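Local coordinates for surface presentation of antigens protein SpaO (Shigella flexneri, PDB 4TT9) that is required for surface presentation and secretion of the Ipa invasion antigens, here as its C-terminal SpoA domain, a FliN-like part of the type III secretion C-ring, at residues B[29-32]-B[33-36]. Residues are numbered along the deposited sequence; the frame is centred on the assembly and turned at random.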
ATOM      1  N   ASN B  29       0.900   1.157 -13.970  1.00 58.80           N
ATOM      2  CA  ASN B  29       1.363   2.137 -14.945  1.00 60.99           C
ATOM      3  C   ASN B  29       0.251   2.384 -15.954  1.00 63.32           C
ATOM      4  O   ASN B  29      -0.279   1.429 -16.525  1.00 63.86           O
ATOM      5  CB  ASN B  29       2.618   1.635 -15.673  1.00 61.06           C
ATOM      6  CG  ASN B  29       3.898   1.859 -14.880  1.00 57.76           C
ATOM      7  OD1 ASN B  29       4.018   2.816 -14.118  1.00 54.88           O
ATOM      8  ND2 ASN B  29       4.869   0.975 -15.072  1.00 58.76           N
ATOM      9  N   MET B  30      -0.102   3.652 -16.171  1.00 61.09           N
ATOM     10  CA  MET B  30      -1.180   4.000 -17.098  1.00 57.57           C
ATOM     11  C   MET B  30      -1.041   5.429 -17.619  1.00 55.75           C
ATOM     12  O   MET B  30      -0.439   6.277 -16.964  1.00 54.48           O
ATOM     13  CB  MET B  30      -2.544   3.817 -16.424  1.00 57.52           C
ATOM     14  CG  MET B  30      -2.906   4.921 -15.453  1.00 57.52           C
ATOM     15  SD  MET B  30      -4.493   4.688 -14.637  1.00 59.50           S
ATOM     16  CE  MET B  30      -4.124   3.300 -13.576  1.00 92.15           C
ATOM     17  N   THR B  31      -1.605   5.695 -18.796  1.00 52.54           N
ATOM     18  CA  THR B  31      -1.603   7.043 -19.347  1.00 45.51           C
ATOM     19  C   THR B  31      -2.534   7.916 -18.545  1.00 49.71           C
ATOM     20  O   THR B  31      -3.483   7.425 -17.944  1.00 58.03           O
ATOM     21  CB  THR B  31      -2.066   7.077 -20.813  1.00 50.12           C
ATOM     22  OG1 THR B  31      -3.354   6.465 -20.938  1.00 55.30           O
ATOM     23  CG2 THR B  31      -1.100   6.348 -21.693  1.00 49.90           C
ATOM     24  N   ILE B  32      -2.271   9.218 -18.540  1.00 50.40           N
ATOM     25  CA  ILE B  32      -3.179  10.164 -17.912  1.00 49.73           C
ATOM     26  C   ILE B  32      -4.510  10.068 -18.635  1.00 57.70           C
ATOM     27  O   ILE B  32      -5.567  10.302 -18.052  1.00 67.37           O
ATOM     28  CB  ILE B  32      -2.643  11.598 -17.971  1.00 45.36           C
ATOM     29  CG1 ILE B  32      -1.248  11.662 -17.346  1.00 43.94           C
ATOM     30  CG2 ILE B  32      -3.575  12.542 -17.236  1.00 37.18           C
ATOM     31  CD1 ILE B  32      -0.454  12.899 -17.715  1.00 44.27           C
ATOM     32  N   ASN B  33      -4.449   9.699 -19.909  1.00 53.24           N
ATOM     33  CA  ASN B  33      -5.647   9.377 -20.651  1.00 55.00           C
ATOM     34  C   ASN B  33      -6.367   8.214 -19.988  1.00 56.48           C
ATOM     35  O   ASN B  33      -7.543   8.317 -19.665  1.00 63.61           O
ATOM     36  CB  ASN B  33      -5.302   9.026 -22.088  1.00 58.65           C
ATOM     37  CG  ASN B  33      -6.523   8.927 -22.957  1.00 66.68           C
ATOM     38  OD1 ASN B  33      -7.509   9.620 -22.731  1.00 66.86           O
ATOM     39  ND2 ASN B  33      -6.472   8.057 -23.952  1.00 74.22           N
ATOM     40  N   GLU B  34      -5.653   7.114 -19.779  1.00 50.22           N
ATOM     41  CA  GLU B  34      -6.218   5.956 -19.099  1.00 46.13           C
ATOM     42  C   GLU B  34      -6.686   6.321 -17.705  1.00 46.58           C
ATOM     43  O   GLU B  34      -7.766   5.930 -17.288  1.00 54.16           O
ATOM     44  CB  GLU B  34      -5.205   4.827 -19.023  1.00 42.44           C
ATOM     45  CG  GLU B  34      -5.658   3.677 -18.183  1.00 68.05           C
ATOM     46  CD  GLU B  34      -4.892   2.436 -18.501  1.00 69.61           C
ATOM     47  OE1 GLU B  34      -4.293   2.403 -19.596  1.00 69.96           O
ATOM     48  OE2 GLU B  34      -4.890   1.506 -17.668  1.00 70.29           O
ATOM     49  N   LEU B  35      -5.879   7.100 -17.002  1.00 49.28           N
ATOM     50  CA  LEU B  35      -6.222   7.558 -15.664  1.00 54.16           C
ATOM     51  C   LEU B  35      -7.566   8.267 -15.633  1.00 62.07           C
ATOM     52  O   LEU B  35      -8.252   8.256 -14.614  1.00 67.97           O
ATOM     53  CB  LEU B  35      -5.129   8.486 -15.134  1.00 57.31           C
ATOM     54  CG  LEU B  35      -5.296   9.082 -13.737  1.00 52.80           C
ATOM     55  CD1 LEU B  35      -5.504   7.984 -12.708  1.00 49.04           C
ATOM     56  CD2 LEU B  35      -4.096   9.938 -13.381  1.00 43.48           C
ATOM     57  N   LYS B  36      -7.947   8.882 -16.745  1.00 64.72           N
ATOM     58  CA  LYS B  36      -9.251   9.523 -16.826  1.00 70.50           C
ATOM     59  C   LYS B  36     -10.363   8.486 -16.683  1.00 76.76           C
ATOM     60  O   LYS B  36     -11.460   8.801 -16.224  1.00 79.35           O
ATOM     61  CB  LYS B  36      -9.402  10.275 -18.151  1.00 73.50           C
ATOM     62  CG  LYS B  36      -8.479  11.482 -18.323  1.00 69.97           C
ATOM     63  CD  LYS B  36      -8.169  11.719 -19.798  1.00 67.34           C
ATOM     64  CE  LYS B  36      -7.750  13.156 -20.081  1.00 65.83           C
ATOM     65  NZ  LYS B  36      -6.764  13.699 -19.114  1.00 61.88           N
TER
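Thr31 grips the first turn of helix 32-36 twice, once through its side chain and once through its backbone. Its OG1 accepts a hydrogen bond from Glu34 N at 2.7 Å, and its carbonyl O takes the N-H of Leu35 at 2.6 Å in a nearly straight bond (164°). The first bond depends on chi1 of 55°, which swings the hydroxyl back between the backbone N and the carbonyl carbon, over the start of the helix. Glu34 CB rests against the same OG1, and from there the extended glutamate chain crosses Met30 at about a right angle, laying Glu34 CD 3.4 Å from Met30 CB. The methionine chain turns at its CG-SD bond; Met30 SD lies 3.5 Å from Leu35 CA and makes its apolar contact with Leu35 CB. One residue along, Ile32 O receives a weak bond from Lys36 N (131°), while Lys36 CG lies 3.2 Å from Ile32 O. Beyond this first shell, Asn29, Met30 and Thr31 pair antiparallel with a strand of the second subunit, where Met30 packs on Val21 of that subunit. The arrangement is a threonine N-cap at a strand-to-helix junction, placed where the sheet of this SpoA domain continues across the dimer interface.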